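Local coordinates for extracellular solute-binding protein family 1 (Kribbella flavida, PDB 5IXP) that probably captures a solute outside the cell and delivers it to an ABC transporter, at residues 147-151 and 162-166; 7-11 and 33-37; 91-95 and 343-348. All blocks are in the same frame, centred on the assembly; numbering follows the deposited sequence.

Contact 1. Residues 147-151 and 162-166; sequences YFAAG and AWFDS
Trp163, in the loop after helix 144-157, lays its indole against that helix at Gly151 and Tyr147. Its CB lies 4.1 Å from Gly151 CA. With CG anti to the backbone N (chi1 -172°), the five-membered ring comes to lie directly against Gly151, whose CA stands over the ring face, 3.2 Å from the centroid and 10° off the normal. This is a CH-pi contact, close because glycine has no side chain to hold the indole off. CD1 continues to Tyr147 CZ at 3.7 Å. NE1 sits over the centre of the Tyr147 ring face, 3.4 Å from CZ, and it also lies 3.0 Å from Tyr147 O. The Tyr147 ring and the Trp163 five-membered ring meet obliquely, their planes at 48°. Farther along the benzo ring, Trp163 CZ2 touches Ala150 CB at 3.9 Å. Beside this group, Phe164 CE2 meets the edge of the Phe148 ring, 3.7 Å from its CE1, and Phe164 CB packs against Tyr147 OH. Phe125 and Phe154 meet the indole from outside the two segments. Every touching residue is buried, so loop and helix are joined by ring faces and a bare glycine CA, with the tyrosine hydroxyl satisfied by Thr234 OG1.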
loop_
_atom_site.group_PDB
_atom_site.type_symbol
_atom_site.label_atom_id
_atom_site.label_comp_id
_atom_site.label_asym_id
_atom_site.label_seq_id
_atom_site.Cartn_x
_atom_site.Cartn_y
_atom_site.Cartn_z
ATOM N N TYR A 147 -17.640 -4.114 10.511
ATOM C CA TYR A 147 -17.343 -2.736 10.121
ATOM C C TYR A 147 -18.564 -2.062 9.493
ATOM O O TYR A 147 -18.927 -0.936 9.860
ATOM C CB TYR A 147 -16.147 -2.736 9.164
ATOM C CG TYR A 147 -15.777 -1.394 8.581
ATOM C CD1 TYR A 147 -15.032 -0.471 9.318
ATOM C CD2 TYR A 147 -16.150 -1.062 7.289
ATOM C CE1 TYR A 147 -14.669 0.765 8.770
ATOM C CE2 TYR A 147 -15.798 0.158 6.730
ATOM C CZ TYR A 147 -15.062 1.063 7.473
ATOM O OH TYR A 147 -14.722 2.256 6.904
ATOM N N PHE A 148 -19.221 -2.739 8.548
ATOM C CA PHE A 148 -20.397 -2.143 7.913
ATOM C C PHE A 148 -21.582 -2.075 8.872
ATOM O O PHE A 148 -22.360 -1.114 8.836
ATOM C CB PHE A 148 -20.760 -2.919 6.647
ATOM C CG PHE A 148 -19.698 -2.838 5.565
ATOM C CD1 PHE A 148 -19.218 -1.604 5.132
ATOM C CD2 PHE A 148 -19.166 -3.992 5.008
ATOM C CE1 PHE A 148 -18.228 -1.523 4.140
ATOM C CE2 PHE A 148 -18.176 -3.925 4.024
ATOM C CZ PHE A 148 -17.705 -2.690 3.581
ATOM N N ALA A 149 -21.747 -3.087 9.724
ATOM C CA ALA A 149 -22.810 -3.025 10.722
ATOM C C ALA A 149 -22.624 -1.824 11.645
ATOM O O ALA A 149 -23.591 -1.119 11.956
ATOM C CB ALA A 149 -22.854 -4.325 11.526
ATOM N N ALA A 150 -21.390 -1.574 12.094
ATOM C CA ALA A 150 -21.131 -0.375 12.884
ATOM C C ALA A 150 -21.422 0.881 12.072
ATOM O O ALA A 150 -21.927 1.875 12.604
ATOM C CB ALA A 150 -19.684 -0.367 13.387
ATOM N N GLY A 151 -21.113 0.855 10.776
ATOM C CA GLY A 151 -21.416 2.006 9.937
ATOM C C GLY A 151 -22.905 2.285 9.825
ATOM O O GLY A 151 -23.329 3.442 9.797
ATOM N N ALA A 162 -21.164 10.359 6.440
ATOM C CA ALA A 162 -20.984 9.012 5.929
ATOM C C ALA A 162 -19.989 8.260 6.809
ATOM O O ALA A 162 -19.317 8.831 7.673
ATOM C CB ALA A 162 -20.511 9.040 4.475
ATOM N N TRP A 163 -19.898 6.957 6.565
ATOM C CA TRP A 163 -19.018 6.101 7.350
ATOM C C TRP A 163 -17.590 6.126 6.812
ATOM O O TRP A 163 -16.630 6.223 7.589
ATOM C CB TRP A 163 -19.584 4.680 7.347
ATOM C CG TRP A 163 -18.922 3.677 8.259
ATOM C CD1 TRP A 163 -18.451 2.438 7.905
ATOM C CD2 TRP A 163 -18.699 3.798 9.674
ATOM N NE1 TRP A 163 -17.951 1.784 9.011
ATOM C CE2 TRP A 163 -18.095 2.595 10.108
ATOM C CE3 TRP A 163 -18.969 4.797 10.620
ATOM C CZ2 TRP A 163 -17.740 2.376 11.439
ATOM C CZ3 TRP A 163 -18.613 4.571 11.946
ATOM C CH2 TRP A 163 -18.013 3.371 12.339
ATOM N N PHE A 164 -17.430 6.050 5.490
ATOM C CA PHE A 164 -16.113 6.046 4.869
ATOM C C PHE A 164 -16.136 6.953 3.644
ATOM O O PHE A 164 -17.199 7.379 3.182
ATOM C CB PHE A 164 -15.675 4.623 4.489
ATOM C CG PHE A 164 -16.688 3.860 3.674
ATOM C CD1 PHE A 164 -16.839 4.110 2.311
ATOM C CD2 PHE A 164 -17.466 2.861 4.265
ATOM C CE1 PHE A 164 -17.766 3.399 1.552
ATOM C CE2 PHE A 164 -18.390 2.141 3.515
ATOM C CZ PHE A 164 -18.541 2.407 2.155
ATOM N N ASP A 165 -14.943 7.226 3.094
ATOM C CA ASP A 165 -14.840 8.246 2.055
ATOM C C ASP A 165 -15.324 7.754 0.689
ATOM O O ASP A 165 -16.015 8.497 -0.012
ATOM C CB ASP A 165 -13.404 8.785 1.971
ATOM C CG ASP A 165 -12.366 7.698 1.708
ATOM O OD1 ASP A 165 -12.572 6.535 2.107
ATOM O OD2 ASP A 165 -11.325 8.018 1.109
ATOM N N SER A 166 -14.980 6.533 0.265
ATOM C CA SER A 166 -15.438 6.073 -1.048
ATOM C C SER A 166 -15.557 4.557 -1.082
ATOM O O SER A 166 -14.865 3.840 -0.350
ATOM C CB SER A 166 -14.512 6.541 -2.194
ATOM O OG SER A 166 -13.248 5.877 -2.195
#

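Contact 2. Residues 7-11 and 33-37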
loop_
_atom_site.group_PDB
_atom_site.type_symbol
_atom_site.label_atom_id
_atom_site.label_comp_id
_atom_site.label_asym_id
_atom_site.label_seq_id
_atom_site.Cartn_x
_atom_site.Cartn_y
_atom_site.Cartn_z
ATOM N N ALA A 7 17.872 4.800 -9.306
ATOM C CA ALA A 7 16.746 5.632 -9.714
ATOM C C ALA A 7 15.640 5.491 -8.674
ATOM O O ALA A 7 15.142 4.384 -8.444
ATOM C CB ALA A 7 16.232 5.228 -11.096
ATOM N N THR A 8 15.277 6.600 -8.038
ATOM C CA THR A 8 14.210 6.630 -7.051
ATOM C C THR A 8 13.163 7.651 -7.471
ATOM O O THR A 8 13.354 8.428 -8.412
ATOM C CB THR A 8 14.728 6.957 -5.634
ATOM O OG1 THR A 8 15.261 8.287 -5.596
ATOM C CG2 THR A 8 15.804 5.966 -5.203
ATOM N N PHE A 9 12.046 7.640 -6.754
ATOM C CA PHE A 9 10.929 8.532 -7.024
ATOM C C PHE A 9 10.400 8.996 -5.678
ATOM O O PHE A 9 10.613 8.337 -4.657
ATOM C CB PHE A 9 9.823 7.830 -7.845
ATOM C CG PHE A 9 9.352 6.542 -7.232
ATOM C CD1 PHE A 9 8.338 6.535 -6.278
ATOM C CD2 PHE A 9 9.943 5.332 -7.588
ATOM C CE1 PHE A 9 7.919 5.338 -5.687
ATOM C CE2 PHE A 9 9.530 4.143 -7.009
ATOM C CZ PHE A 9 8.524 4.146 -6.047
ATOM N N ASN A 10 9.709 10.135 -5.679
ATOM C CA ASN A 10 9.287 10.768 -4.432
ATOM C C ASN A 10 10.502 10.881 -3.517
ATOM O O ASN A 10 11.587 11.220 -3.995
ATOM C CB ASN A 10 8.133 9.994 -3.788
ATOM C CG ASN A 10 6.861 10.036 -4.636
ATOM O OD1 ASN A 10 6.607 11.014 -5.351
ATOM N ND2 ASN A 10 6.057 8.978 -4.558
ATOM N N GLU A 11 10.376 10.590 -2.226
ATOM C CA GLU A 11 11.511 10.764 -1.315
ATOM C C GLU A 11 11.803 9.459 -0.582
ATOM O O GLU A 11 11.155 9.137 0.425
ATOM C CB GLU A 11 11.264 11.902 -0.329
ATOM C CG GLU A 11 12.479 12.158 0.570
ATOM C CD GLU A 11 13.759 12.362 -0.238
ATOM O OE1 GLU A 11 13.917 13.443 -0.847
ATOM O OE2 GLU A 11 14.594 11.431 -0.292
ATOM N N ARG A 33 19.286 9.181 -9.531
ATOM C CA ARG A 33 18.509 9.717 -10.635
ATOM C C ARG A 33 17.055 9.818 -10.192
ATOM O O ARG A 33 16.497 8.844 -9.674
ATOM C CB ARG A 33 18.659 8.798 -11.861
ATOM C CG ARG A 33 17.811 9.139 -13.052
ATOM C CD ARG A 33 17.918 8.023 -14.085
ATOM N NE ARG A 33 19.301 7.778 -14.485
ATOM C CZ ARG A 33 19.700 6.717 -15.185
ATOM N NH1 ARG A 33 18.821 5.797 -15.542
ATOM N NH2 ARG A 33 20.980 6.569 -15.516
ATOM N N ARG A 34 16.446 10.991 -10.367
ATOM C CA ARG A 34 15.055 11.201 -9.961
ATOM C C ARG A 34 14.272 11.732 -11.148
ATOM O O ARG A 34 14.477 12.880 -11.552
ATOM C CB ARG A 34 14.950 12.188 -8.794
ATOM C CG ARG A 34 15.634 11.744 -7.531
ATOM C CD ARG A 34 15.341 12.724 -6.402
ATOM N NE ARG A 34 16.040 12.325 -5.192
ATOM C CZ ARG A 34 15.663 12.661 -3.964
ATOM N NH1 ARG A 34 14.582 13.416 -3.773
ATOM N NH2 ARG A 34 16.366 12.231 -2.927
ATOM N N ALA A 35 13.362 10.922 -11.690
ATOM C CA ALA A 35 12.391 11.458 -12.636
ATOM C C ALA A 35 11.519 12.511 -11.949
ATOM O O ALA A 35 11.347 12.513 -10.722
ATOM C CB ALA A 35 11.513 10.341 -13.207
ATOM N N ALA A 36 10.961 13.419 -12.758
ATOM C CA ALA A 36 10.158 14.505 -12.201
ATOM C C ALA A 36 8.889 13.994 -11.533
ATOM O O ALA A 36 8.407 14.606 -10.571
ATOM C CB ALA A 36 9.791 15.511 -13.292
ATOM N N THR A 37 8.318 12.906 -12.040
ATOM C CA THR A 37 7.081 12.362 -11.501
ATOM C C THR A 37 7.203 10.851 -11.405
ATOM O O THR A 37 8.047 10.226 -12.054
ATOM C CB THR A 37 5.865 12.693 -12.380
ATOM O OG1 THR A 37 6.008 12.022 -13.638
ATOM C CG2 THR A 37 5.734 14.206 -12.610
HETATM O O HOH W 1 13.830 8.123 -11.327
HETATM O O HOH W 2 9.440 11.539 -8.310
#
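Glu11, in the loop after strand 2-8, forms a salt bridge with Arg34, its main bond running from Arg34 NH1 to Glu11 OE1 at 3.0 Å with an N-H...O angle of 158°. OE1 lies at the guanidinium edge, close to its plane, but is itself approached from above the carboxylate plane; the two groups are turned 58° apart. NH2 adds weak bonds to both carboxylate oxygens. An extended chain from CG to NE carries the arginine to this partner, while Glu32 pairs with NE and Gly13 N binds Glu11 OE2, so neither charge depends on the bridge alone. Nearer the strands, Thr8 N donates to Arg33 O at 3.0 Å, and Ala7 CA makes a CA-H...O contact of 3.2 Å with the same Arg33 O. As the chains diverge, water takes over: one molecule donates to Thr8 O and accepts from Ala35 N, a second accepts from Asn10 N and donates to Ala35 O. Thr8 OG1 lies 4.0 Å from Arg34 CG, and Ala7 CB is 4.4 Å from Arg33 CB. Strands 2-8 and 28-34 pair in parallel and are joined through helix 15-24, the beta-alpha-beta crossover characteristic of periplasmic-binding-protein folds.

Contact 3. Residues 91-95 and 343-348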
loop_
_atom_site.group_PDB
_atom_site.type_symbol
_atom_site.label_atom_id
_atom_site.label_comp_id
_atom_site.label_asym_id
_atom_site.label_seq_id
_atom_site.Cartn_x
_atom_site.Cartn_y
_atom_site.Cartn_z
ATOM N N TRP A 91 13.078 -9.729 6.367
ATOM C CA TRP A 91 11.822 -9.073 6.032
ATOM C C TRP A 91 10.620 -9.870 6.529
ATOM O O TRP A 91 10.687 -11.085 6.725
ATOM C CB TRP A 91 11.692 -8.903 4.518
ATOM C CG TRP A 91 12.575 -7.860 3.883
ATOM C CD1 TRP A 91 12.322 -6.518 3.785
ATOM C CD2 TRP A 91 13.823 -8.080 3.223
ATOM N NE1 TRP A 91 13.349 -5.887 3.120
ATOM C CE2 TRP A 91 14.280 -6.825 2.757
ATOM C CE3 TRP A 91 14.598 -9.216 2.974
ATOM C CZ2 TRP A 91 15.487 -6.673 2.073
ATOM C CZ3 TRP A 91 15.803 -9.065 2.285
ATOM C CH2 TRP A 91 16.234 -7.798 1.847
ATOM N N LEU A 92 9.505 -9.157 6.714
ATOM C CA LEU A 92 8.201 -9.802 6.790
ATOM C C LEU A 92 8.025 -10.733 5.598
ATOM O O LEU A 92 8.355 -10.374 4.464
ATOM C CB LEU A 92 7.091 -8.747 6.800
ATOM C CG LEU A 92 7.056 -7.854 8.038
ATOM C CD1 LEU A 92 6.302 -6.579 7.752
ATOM C CD2 LEU A 92 6.424 -8.621 9.223
ATOM N N ASP A 93 7.510 -11.937 5.857
ATOM C CA ASP A 93 7.425 -12.929 4.788
ATOM C C ASP A 93 6.568 -12.434 3.622
ATOM O O ASP A 93 6.905 -12.669 2.453
ATOM C CB ASP A 93 6.907 -14.267 5.331
ATOM C CG ASP A 93 5.595 -14.143 6.120
ATOM O OD1 ASP A 93 5.111 -15.200 6.597
ATOM O OD2 ASP A 93 5.047 -13.023 6.281
ATOM N N TRP A 94 5.480 -11.714 3.910
ATOM C CA TRP A 94 4.638 -11.223 2.820
ATOM C C TRP A 94 5.336 -10.145 1.990
ATOM O O TRP A 94 5.047 -10.005 0.794
ATOM C CB TRP A 94 3.301 -10.706 3.359
ATOM C CG TRP A 94 3.358 -9.629 4.419
ATOM C CD1 TRP A 94 3.321 -9.810 5.778
ATOM C CD2 TRP A 94 3.386 -8.212 4.207
ATOM N NE1 TRP A 94 3.356 -8.596 6.421
ATOM C CE2 TRP A 94 3.389 -7.598 5.481
ATOM C CE3 TRP A 94 3.416 -7.403 3.066
ATOM C CZ2 TRP A 94 3.416 -6.220 5.646
ATOM C CZ3 TRP A 94 3.436 -6.026 3.230
ATOM C CH2 TRP A 94 3.439 -5.448 4.514
ATOM N N LYS A 95 6.246 -9.376 2.593
ATOM C CA LYS A 95 7.002 -8.406 1.810
ATOM C C LYS A 95 7.904 -9.110 0.804
ATOM O O LYS A 95 7.975 -8.708 -0.362
ATOM C CB LYS A 95 7.821 -7.495 2.735
ATOM C CG LYS A 95 8.618 -6.392 1.997
ATOM C CD LYS A 95 7.700 -5.279 1.503
ATOM C CE LYS A 95 8.493 -4.140 0.846
ATOM N NZ LYS A 95 7.621 -3.005 0.377
ATOM N N ALA A 343 1.540 -4.332 10.923
ATOM C CA ALA A 343 2.413 -4.991 9.958
ATOM C C ALA A 343 2.508 -6.483 10.239
ATOM O O ALA A 343 2.487 -7.300 9.307
ATOM C CB ALA A 343 3.802 -4.351 9.975
ATOM N N ASN A 344 2.604 -6.857 11.518
ATOM C CA ASN A 344 2.749 -8.262 11.882
ATOM C C ASN A 344 1.499 -9.073 11.581
ATOM O O ASN A 344 1.571 -10.305 11.543
ATOM C CB ASN A 344 3.103 -8.399 13.365
ATOM C CG ASN A 344 4.567 -8.125 13.638
ATOM O OD1 ASN A 344 5.409 -8.344 12.777
ATOM N ND2 ASN A 344 4.878 -7.656 14.843
ATOM N N ASN A 345 0.358 -8.425 11.373
ATOM C CA ASN A 345 -0.881 -9.154 11.156
ATOM C C ASN A 345 -1.355 -9.105 9.714
ATOM O O ASN A 345 -2.473 -9.555 9.417
ATOM C CB ASN A 345 -1.945 -8.648 12.121
ATOM C CG ASN A 345 -1.757 -9.234 13.511
ATOM O OD1 ASN A 345 -2.103 -10.393 13.751
ATOM N ND2 ASN A 345 -1.164 -8.455 14.421
ATOM N N VAL A 346 -0.522 -8.596 8.808
ATOM C CA VAL A 346 -0.813 -8.686 7.387
ATOM C C VAL A 346 -0.586 -10.118 6.931
ATOM O O VAL A 346 0.412 -10.754 7.296
ATOM C CB VAL A 346 0.058 -7.705 6.585
ATOM C CG1 VAL A 346 -0.106 -7.945 5.080
ATOM C CG2 VAL A 346 -0.294 -6.279 6.935
ATOM N N ILE A 347 -1.530 -10.644 6.160
ATOM C CA ILE A 347 -1.361 -11.904 5.455
ATOM C C ILE A 347 -1.685 -11.648 3.989
ATOM O O ILE A 347 -2.801 -11.226 3.662
ATOM C CB ILE A 347 -2.253 -13.016 6.031
ATOM C CG1 ILE A 347 -1.912 -13.251 7.505
ATOM C CG2 ILE A 347 -2.085 -14.300 5.224
ATOM C CD1 ILE A 347 -2.857 -14.203 8.211
ATOM N N LEU A 348 -0.701 -11.861 3.120
ATOM C CA LEU A 348 -0.856 -11.748 1.676
ATOM C C LEU A 348 -0.675 -13.131 1.075
ATOM O O LEU A 348 0.400 -13.726 1.198
ATOM C CB LEU A 348 0.163 -10.784 1.069
ATOM C CG LEU A 348 0.079 -9.288 1.374
ATOM C CD1 LEU A 348 1.064 -8.536 0.491
ATOM C CD2 LEU A 348 -1.332 -8.764 1.167
HETATM O O HOH W 3 2.201 -13.107 6.881
#
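Trp94, in the first turn of helix 93-98, stands with its indole between Leu92 on one face and Val346 on the other, joining two parts of the solute-binding-protein fold that are far apart in sequence. Val346 follows the C-terminal end of helix 335-344, and its side chain crosses the tryptophan at about a right angle. Its CG1 lies over the five-membered ring, 3.6 Å from the centroid, a CH-pi contact; CB presses on the same face, 3.5 Å from Trp94 CE2. The opposite face receives Leu92 CB, offset toward the rim. Trp94 holds CG between its backbone N and carbonyl carbon (chi1 56°), which, with chi2 at -94°, directs NE1 toward the end of helix 335-344. There NE1 donates to Ala343 O at 3.3 Å with an N-H...O angle of 148°, giving the indole a polar tether. Ala343 O also accepts a weak bond from Val346 N, so the indole and the turn share one carbonyl. Along the benzo ring, Leu348 CD1 reaches Trp94 CE3 at 3.7 Å, the two side chains crossing obliquely. Leu92 spreads its methyl branches over the helix end: CD1 meets Ala343 CB at 4.0 Å, and CD2 lies against the side-chain oxygen of Asn344. Ile113 of strand 108-121 touches Leu92, Trp94 and Ala343, backing the junction with the sheet. On the polar side, a water lies between the segments, 2.9 Å from Asp93 OD2 and 3.0 Å from Val346 O.

Contact 2 closes first along the chain, between strands 2-8 and 28-34 near the N-terminus. Contact 3 then spans some 250 residues, from the start of helix 93-98 to the end of helix 335-344, and contact 1, local to helix 144-157 and the loop before helix 167-175, is nested inside that span. Contacts 1 and 2 lie on opposite sides of the chain's centre, their centres 36 Å apart; contact 3 is 26 Å from each, centre to centre, and none of them touch. Strand 2-8 of contact 2 and strand 108-121 behind contact 3 belong to one mixed sheet. The three thus lie in separate regions of the fold, with contact 3 joining portions distant in sequence.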